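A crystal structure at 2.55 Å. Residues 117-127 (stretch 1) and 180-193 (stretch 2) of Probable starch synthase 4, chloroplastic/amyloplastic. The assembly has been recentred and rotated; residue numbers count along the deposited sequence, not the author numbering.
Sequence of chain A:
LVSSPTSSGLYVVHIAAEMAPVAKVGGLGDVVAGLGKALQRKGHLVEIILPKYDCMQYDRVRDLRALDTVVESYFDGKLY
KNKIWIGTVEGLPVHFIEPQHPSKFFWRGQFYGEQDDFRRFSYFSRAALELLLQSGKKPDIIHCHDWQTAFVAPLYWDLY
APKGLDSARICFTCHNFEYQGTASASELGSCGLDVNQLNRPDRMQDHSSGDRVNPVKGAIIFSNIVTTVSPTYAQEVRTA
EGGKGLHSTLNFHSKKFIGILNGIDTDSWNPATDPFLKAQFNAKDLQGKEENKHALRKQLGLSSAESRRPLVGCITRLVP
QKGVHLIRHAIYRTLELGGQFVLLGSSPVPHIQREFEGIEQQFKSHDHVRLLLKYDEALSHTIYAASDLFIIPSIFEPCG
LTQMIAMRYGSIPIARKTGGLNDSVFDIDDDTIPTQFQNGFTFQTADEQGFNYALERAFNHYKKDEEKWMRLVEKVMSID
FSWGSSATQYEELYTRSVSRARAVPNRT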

ATOM      1  N   ASP A 117      18.592  -2.151   7.474  1.00 51.78           N
ATOM      2  CA  ASP A 117      17.639  -1.455   6.562  1.00 49.34           C
ATOM      3  C   ASP A 117      17.928   0.045   6.441  1.00 49.01           C
ATOM      4  O   ASP A 117      17.838   0.610   5.347  1.00 48.39           O
ATOM      5  CB  ASP A 117      16.162  -1.654   6.978  1.00 46.87           C
ATOM      6  CG  ASP A 117      15.536  -2.924   6.413  1.00 46.06           C
ATOM      7  OD1 ASP A 117      16.147  -3.636   5.594  1.00 46.96           O
ATOM      8  OD2 ASP A 117      14.387  -3.199   6.766  1.00 44.49           O
ATOM      9  N   PHE A 118      18.280   0.673   7.563  1.00 50.07           N
ATOM     10  CA  PHE A 118      18.550   2.103   7.608  1.00 49.94           C
ATOM     11  C   PHE A 118      19.647   2.481   6.593  1.00 50.85           C
ATOM     12  O   PHE A 118      19.501   3.436   5.803  1.00 49.77           O
ATOM     13  CB  PHE A 118      18.949   2.524   9.032  1.00 51.32           C
ATOM     14  CG  PHE A 118      18.952   4.007   9.229  1.00 52.09           C
ATOM     15  CD1 PHE A 118      20.021   4.780   8.802  1.00 53.19           C
ATOM     16  CD2 PHE A 118      17.859   4.641   9.822  1.00 52.28           C
ATOM     17  CE1 PHE A 118      20.005   6.147   8.954  1.00 54.41           C
ATOM     18  CE2 PHE A 118      17.829   6.020   9.973  1.00 52.82           C
ATOM     19  CZ  PHE A 118      18.915   6.768   9.543  1.00 54.16           C
ATOM     20  N   ARG A 119      20.743   1.720   6.632  1.00 52.27           N
ATOM     21  CA  ARG A 119      21.855   1.943   5.740  1.00 53.50           C
ATOM     22  C   ARG A 119      21.458   1.654   4.284  1.00 51.42           C
ATOM     23  O   ARG A 119      21.740   2.469   3.389  1.00 50.05           O
ATOM     24  CB  ARG A 119      23.062   1.107   6.165  1.00 56.90           C
ATOM     25  CG  ARG A 119      23.747   1.640   7.422  1.00 59.59           C
ATOM     26  CD  ARG A 119      24.745   0.647   8.024  1.00 61.96           C
ATOM     27  NE  ARG A 119      25.763   0.197   7.075  1.00 63.31           N
ATOM     28  CZ  ARG A 119      26.780   0.938   6.622  1.00 64.95           C
ATOM     29  NH1 ARG A 119      27.633   0.403   5.757  1.00 65.77           N
ATOM     30  NH2 ARG A 119      26.944   2.210   6.988  1.00 65.63           N
ATOM     31  N   ARG A 120      20.789   0.515   4.077  1.00 49.64           N
ATOM     32  CA  ARG A 120      20.302   0.088   2.768  1.00 47.92           C
ATOM     33  C   ARG A 120      19.525   1.218   2.097  1.00 47.01           C
ATOM     34  O   ARG A 120      19.864   1.642   0.998  1.00 48.37           O
ATOM     35  CB  ARG A 120      19.406  -1.151   2.886  1.00 46.59           C
ATOM     36  CG  ARG A 120      20.084  -2.446   3.305  1.00 48.44           C
ATOM     37  CD  ARG A 120      19.084  -3.576   3.511  1.00 48.10           C
ATOM     38  NE  ARG A 120      18.561  -4.072   2.220  1.00 47.74           N
ATOM     39  CZ  ARG A 120      17.329  -4.539   1.983  1.00 47.05           C
ATOM     40  NH1 ARG A 120      16.389  -4.598   2.931  1.00 47.02           N
ATOM     41  NH2 ARG A 120      17.016  -4.961   0.760  1.00 46.59           N
ATOM     42  N   PHE A 121      18.515   1.756   2.764  1.00 46.23           N
ATOM     43  CA  PHE A 121      17.637   2.724   2.098  1.00 45.51           C
ATOM     44  C   PHE A 121      18.126   4.191   2.122  1.00 45.90           C
ATOM     45  O   PHE A 121      17.806   4.975   1.219  1.00 45.77           O
ATOM     46  CB  PHE A 121      16.199   2.554   2.591  1.00 44.56           C
ATOM     47  CG  PHE A 121      15.587   1.225   2.199  1.00 43.70           C
ATOM     48  CD1 PHE A 121      15.174   1.009   0.892  1.00 42.68           C
ATOM     49  CD2 PHE A 121      15.446   0.191   3.127  1.00 43.46           C
ATOM     50  CE1 PHE A 121      14.609  -0.199   0.522  1.00 42.52           C
ATOM     51  CE2 PHE A 121      14.899  -1.030   2.758  1.00 43.22           C
ATOM     52  CZ  PHE A 121      14.474  -1.233   1.459  1.00 42.61           C
ATOM     53  N   SER A 122      18.897   4.578   3.129  1.00 46.86           N
ATOM     54  CA  SER A 122      19.576   5.877   3.076  1.00 47.83           C
ATOM     55  C   SER A 122      20.613   5.906   1.931  1.00 48.60           C
ATOM     56  O   SER A 122      20.760   6.930   1.258  1.00 49.31           O
ATOM     57  CB  SER A 122      20.213   6.256   4.425  1.00 49.11           C
ATOM     58  OG  SER A 122      21.214   5.340   4.798  1.00 50.47           O
ATOM     59  N   TYR A 123      21.323   4.801   1.694  1.00 48.54           N
ATOM     60  CA  TYR A 123      22.206   4.722   0.512  1.00 49.39           C
ATOM     61  C   TYR A 123      21.424   4.945  -0.775  1.00 47.70           C
ATOM     62  O   TYR A 123      21.787   5.786  -1.607  1.00 48.18           O
ATOM     63  CB  TYR A 123      22.925   3.372   0.419  1.00 50.31           C
ATOM     64  CG  TYR A 123      23.849   3.253  -0.791  1.00 51.39           C
ATOM     65  CD1 TYR A 123      23.345   2.897  -2.063  1.00 49.96           C
ATOM     66  CD2 TYR A 123      25.223   3.499  -0.675  1.00 52.92           C
ATOM     67  CE1 TYR A 123      24.192   2.799  -3.159  1.00 50.79           C
ATOM     68  CE2 TYR A 123      26.071   3.392  -1.775  1.00 53.77           C
ATOM     69  CZ  TYR A 123      25.559   3.047  -3.011  1.00 52.77           C
ATOM     70  OH  TYR A 123      26.415   2.923  -4.091  1.00 54.13           O
ATOM     71  N   PHE A 124      20.363   4.160  -0.925  1.00 46.01           N
ATOM     72  CA  PHE A 124      19.496   4.226  -2.085  1.00 44.62           C
ATOM     73  C   PHE A 124      18.996   5.644  -2.336  1.00 44.33           C
ATOM     74  O   PHE A 124      19.007   6.117  -3.486  1.00 45.06           O
ATOM     75  CB  PHE A 124      18.305   3.275  -1.927  1.00 42.67           C
ATOM     76  CG  PHE A 124      17.240   3.480  -2.966  1.00 41.24           C
ATOM     77  CD1 PHE A 124      17.531   3.295  -4.323  1.00 41.35           C
ATOM     78  CD2 PHE A 124      15.960   3.885  -2.607  1.00 39.59           C
ATOM     79  CE1 PHE A 124      16.566   3.500  -5.291  1.00 40.42           C
ATOM     80  CE2 PHE A 124      14.980   4.076  -3.587  1.00 38.58           C
ATOM     81  CZ  PHE A 124      15.287   3.886  -4.927  1.00 38.69           C
ATOM     82  N   SER A 125      18.552   6.303  -1.267  1.00 44.07           N
ATOM     83  CA  SER A 125      18.031   7.674  -1.345  1.00 43.98           C
ATOM     84  C   SER A 125      19.083   8.617  -1.878  1.00 45.25           C
ATOM     85  O   SER A 125      18.780   9.451  -2.720  1.00 45.43           O
ATOM     86  CB  SER A 125      17.556   8.171   0.026  1.00 44.52           C
ATOM     87  OG  SER A 125      16.439   7.435   0.496  1.00 43.20           O
ATOM     88  N   ARG A 126      20.316   8.473  -1.400  1.00 46.93           N
ATOM     89  CA  ARG A 126      21.426   9.297  -1.877  1.00 49.40           C
ATOM     90  C   ARG A 126      21.708   9.016  -3.344  1.00 49.70           C
ATOM     91  O   ARG A 126      21.700   9.937  -4.161  1.00 51.10           O
ATOM     92  CB  ARG A 126      22.700   9.062  -1.059  1.00 51.60           C
ATOM     93  CG  ARG A 126      23.890   9.919  -1.462  1.00 54.22           C
ATOM     94  CD  ARG A 126      23.594  11.389  -1.201  1.00 55.57           C
ATOM     95  NE  ARG A 126      24.554  12.304  -1.828  1.00 57.86           N
ATOM     96  CZ  ARG A 126      25.605  12.858  -1.237  1.00 60.03           C
ATOM     97  NH1 ARG A 126      25.956  12.562   0.016  1.00 60.92           N
ATOM     98  NH2 ARG A 126      26.355  13.693  -1.938  1.00 61.92           N
ATOM     99  N   ALA A 127      21.928   7.744  -3.670  1.00 48.62           N
ATOM    100  CA  ALA A 127      22.190   7.330  -5.039  1.00 48.48           C
ATOM    101  C   ALA A 127      21.094   7.762  -6.002  1.00 46.96           C
ATOM    102  O   ALA A 127      21.396   8.087  -7.146  1.00 48.23           O
ATOM    103  CB  ALA A 127      22.401   5.823  -5.109  1.00 48.49           C
ATOM    104  N   GLN A 180       8.652   4.795  11.183  1.00 44.60           N
ATOM    105  CA  GLN A 180       9.320   6.087  11.171  1.00 45.89           C
ATOM    106  C   GLN A 180      10.826   6.009  10.827  1.00 47.41           C
ATOM    107  O   GLN A 180      11.448   7.033  10.514  1.00 46.45           O
ATOM    108  CB  GLN A 180       9.060   6.809  12.510  1.00 46.76           C
ATOM    109  CG  GLN A 180       7.607   7.239  12.616  1.00 45.64           C
ATOM    110  CD  GLN A 180       7.211   7.813  13.957  1.00 46.21           C
ATOM    111  OE1 GLN A 180       7.978   8.527  14.625  1.00 47.48           O
ATOM    112  NE2 GLN A 180       5.986   7.530  14.344  1.00 44.30           N
ATOM    113  N   GLY A 181      11.392   4.798  10.872  1.00 48.64           N
ATOM    114  CA  GLY A 181      12.791   4.565  10.536  1.00 50.50           C
ATOM    115  C   GLY A 181      13.772   5.076  11.552  1.00 53.37           C
ATOM    116  O   GLY A 181      14.916   5.388  11.215  1.00 57.24           O
ATOM    117  N   THR A 182      13.351   5.154  12.800  1.00 54.99           N
ATOM    118  CA  THR A 182      14.180   5.781  13.817  1.00 58.82           C
ATOM    119  C   THR A 182      15.426   4.946  14.045  1.00 59.89           C
ATOM    120  O   THR A 182      15.389   3.728  13.952  1.00 60.15           O
ATOM    121  CB  THR A 182      13.411   5.961  15.129  1.00 61.19           C
ATOM    122  OG1 THR A 182      12.821   4.713  15.491  1.00 64.29           O
ATOM    123  CG2 THR A 182      12.339   7.017  14.968  1.00 60.29           C
ATOM    124  N   ALA A 183      16.533   5.624  14.318  1.00 62.29           N
ATOM    125  CA  ALA A 183      17.805   4.998  14.671  1.00 64.88           C
ATOM    126  C   ALA A 183      18.656   5.994  15.502  1.00 67.93           C
ATOM    127  O   ALA A 183      18.246   7.147  15.688  1.00 68.18           O
ATOM    128  CB  ALA A 183      18.538   4.596  13.389  1.00 64.59           C
ATOM    129  N   SER A 184      19.831   5.550  15.970  1.00 70.16           N
ATOM    130  CA  SER A 184      20.845   6.448  16.543  1.00 73.43           C
ATOM    131  C   SER A 184      21.313   7.473  15.514  1.00 74.71           C
ATOM    132  O   SER A 184      21.373   7.180  14.298  1.00 75.60           O
ATOM    133  CB  SER A 184      22.090   5.690  17.040  1.00 75.53           C
ATOM    134  OG  SER A 184      21.773   4.478  17.685  1.00 75.06           O
ATOM    135  N   ALA A 185      21.679   8.649  16.013  1.00 77.70           N
ATOM    136  CA  ALA A 185      22.069   9.778  15.173  1.00 79.69           C
ATOM    137  C   ALA A 185      23.325   9.530  14.322  1.00 82.32           C
ATOM    138  O   ALA A 185      23.397  10.010  13.189  1.00 82.76           O
ATOM    139  CB  ALA A 185      22.244  11.029  16.024  1.00 81.46           C
ATOM    140  N   SER A 186      24.293   8.784  14.871  1.00 85.33           N
ATOM    141  CA  SER A 186      25.536   8.394  14.171  1.00 86.56           C
ATOM    142  C   SER A 186      25.276   7.897  12.756  1.00 85.27           C
ATOM    143  O   SER A 186      25.995   8.254  11.823  1.00 85.73           O
ATOM    144  CB  SER A 186      26.267   7.265  14.915  1.00 87.63           C
ATOM    145  OG  SER A 186      26.002   7.224  16.309  1.00 88.06           O
ATOM    146  N   GLU A 187      24.238   7.074  12.628  1.00 83.54           N
ATOM    147  CA  GLU A 187      23.866   6.451  11.366  1.00 82.03           C
ATOM    148  C   GLU A 187      23.351   7.395  10.275  1.00 78.38           C
ATOM    149  O   GLU A 187      23.360   7.019   9.093  1.00 79.52           O
ATOM    150  CB  GLU A 187      22.823   5.335  11.603  1.00 82.92           C
ATOM    151  CG  GLU A 187      23.393   4.163  12.400  1.00 86.43           C
ATOM    152  CD  GLU A 187      22.774   2.836  12.015  1.00 87.57           C
ATOM    153  OE1 GLU A 187      22.252   2.187  12.937  1.00 88.87           O
ATOM    154  OE2 GLU A 187      22.798   2.462  10.802  1.00 88.16           O
ATOM    155  N   LEU A 188      22.894   8.585  10.658  1.00 74.93           N
ATOM    156  CA  LEU A 188      22.433   9.586   9.685  1.00 71.70           C
ATOM    157  C   LEU A 188      23.552  10.158   8.829  1.00 72.22           C
ATOM    158  O   LEU A 188      23.290  10.649   7.723  1.00 70.11           O
ATOM    159  CB  LEU A 188      21.685  10.743  10.368  1.00 70.76           C
ATOM    160  CG  LEU A 188      20.776  11.569   9.451  1.00 68.25           C
ATOM    161  CD1 LEU A 188      19.691  10.722   8.769  1.00 64.94           C
ATOM    162  CD2 LEU A 188      20.182  12.740  10.200  1.00 68.65           C
ATOM    163  N   GLY A 189      24.784  10.117   9.349  1.00 74.70           N
ATOM    164  CA  GLY A 189      25.941  10.682   8.662  1.00 75.61           C
ATOM    165  C   GLY A 189      26.412   9.860   7.466  1.00 74.14           C
ATOM    166  O   GLY A 189      27.116  10.390   6.605  1.00 75.81           O
ATOM    167  N   SER A 190      26.041   8.577   7.418  1.00 70.77           N
ATOM    168  CA  SER A 190      26.441   7.709   6.317  1.00 70.03           C
ATOM    169  C   SER A 190      26.067   8.275   4.941  1.00 68.42           C
ATOM    170  O   SER A 190      26.916   8.358   4.053  1.00 70.34           O
ATOM    171  CB  SER A 190      25.872   6.291   6.493  1.00 67.79           C
ATOM    172  OG  SER A 190      26.426   5.627   7.610  1.00 68.91           O
ATOM    173  N   CYS A 191      24.823   8.699   4.776  1.00 66.38           N
ATOM    174  CA  CYS A 191      24.337   9.168   3.460  1.00 65.54           C
ATOM    175  C   CYS A 191      24.818  10.570   3.098  1.00 66.36           C
ATOM    176  O   CYS A 191      24.589  11.013   1.972  1.00 64.90           O
ATOM    177  CB  CYS A 191      22.810   9.110   3.368  1.00 63.23           C
ATOM    178  SG  CYS A 191      21.956  10.166   4.564  1.00 64.09           S
ATOM    179  N   GLY A 192      25.475  11.264   4.036  1.00 68.36           N
ATOM    180  CA  GLY A 192      26.091  12.577   3.779  1.00 69.36           C
ATOM    181  C   GLY A 192      25.512  13.721   4.592  1.00 68.95           C
ATOM    182  O   GLY A 192      26.032  14.850   4.529  1.00 69.79           O
ATOM    183  N   LEU A 193      24.435  13.447   5.330  1.00 67.12           N
ATOM    184  CA  LEU A 193      23.737  14.463   6.104  1.00 67.28           C
ATOM    185  C   LEU A 193      24.526  14.872   7.335  1.00 69.94           C
ATOM    186  O   LEU A 193      25.168  14.045   7.970  1.00 70.49           O
ATOM    187  CB  LEU A 193      22.359  13.963   6.513  1.00 64.56           C
ATOM    188  CG  LEU A 193      21.341  13.830   5.380  1.00 62.21           C
ATOM    189  CD1 LEU A 193      20.096  13.110   5.896  1.00 59.56           C
ATOM    190  CD2 LEU A 193      20.991  15.186   4.760  1.00 62.67           C
TER

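Stretch 1 is a regular helix, and the residues it presents to stretch 2 are Phe-118, Arg-119, Ser-122 and Arg-126. Phe-118 makes the largest contribution. Its CA-to-CB bond points toward stretch 2, and with chi1 in the t well the buried ring reaches in among backbone carbonyls and the side chains of Ala-183, Glu-187 and Leu-188. Phe-118 CD2 packs 3.6 Å from Ala-183 CB, and CZ of the same ring lies 4.1 Å from Leu-188 CD1 at the ring edge. The edge also meets a carbonyl, with Phe-118 CE2 3.2 Å from Gly-181 O; Gly-181 itself has a positive phi, which favours glycine.

Arg-119 starts out sideways, but its long chain brings NH2 to 3.5 Å from Ser-190 OG, while its CG lies 3.6 Å from Glu-187 OE2. These are contacts rather than hydrogen bonds.

One turn on, Ser-122 suits a tight approach: its CB comes within 4.0 Å of Cys-191 CB, and its hydroxyl is satisfied within the helix, OG donating to Phe-118 O at 2.8 Å.

Arg-126 supplies the one hydrogen bond between the stretches, NH1 to Cys-191 O at 2.8 Å and nearly straight at 162°. The neighbouring Gly-192 closes a type I turn begun at Gly-189; a CB there would clash with Arg-126 NH1, and its backbone angles also call for glycine.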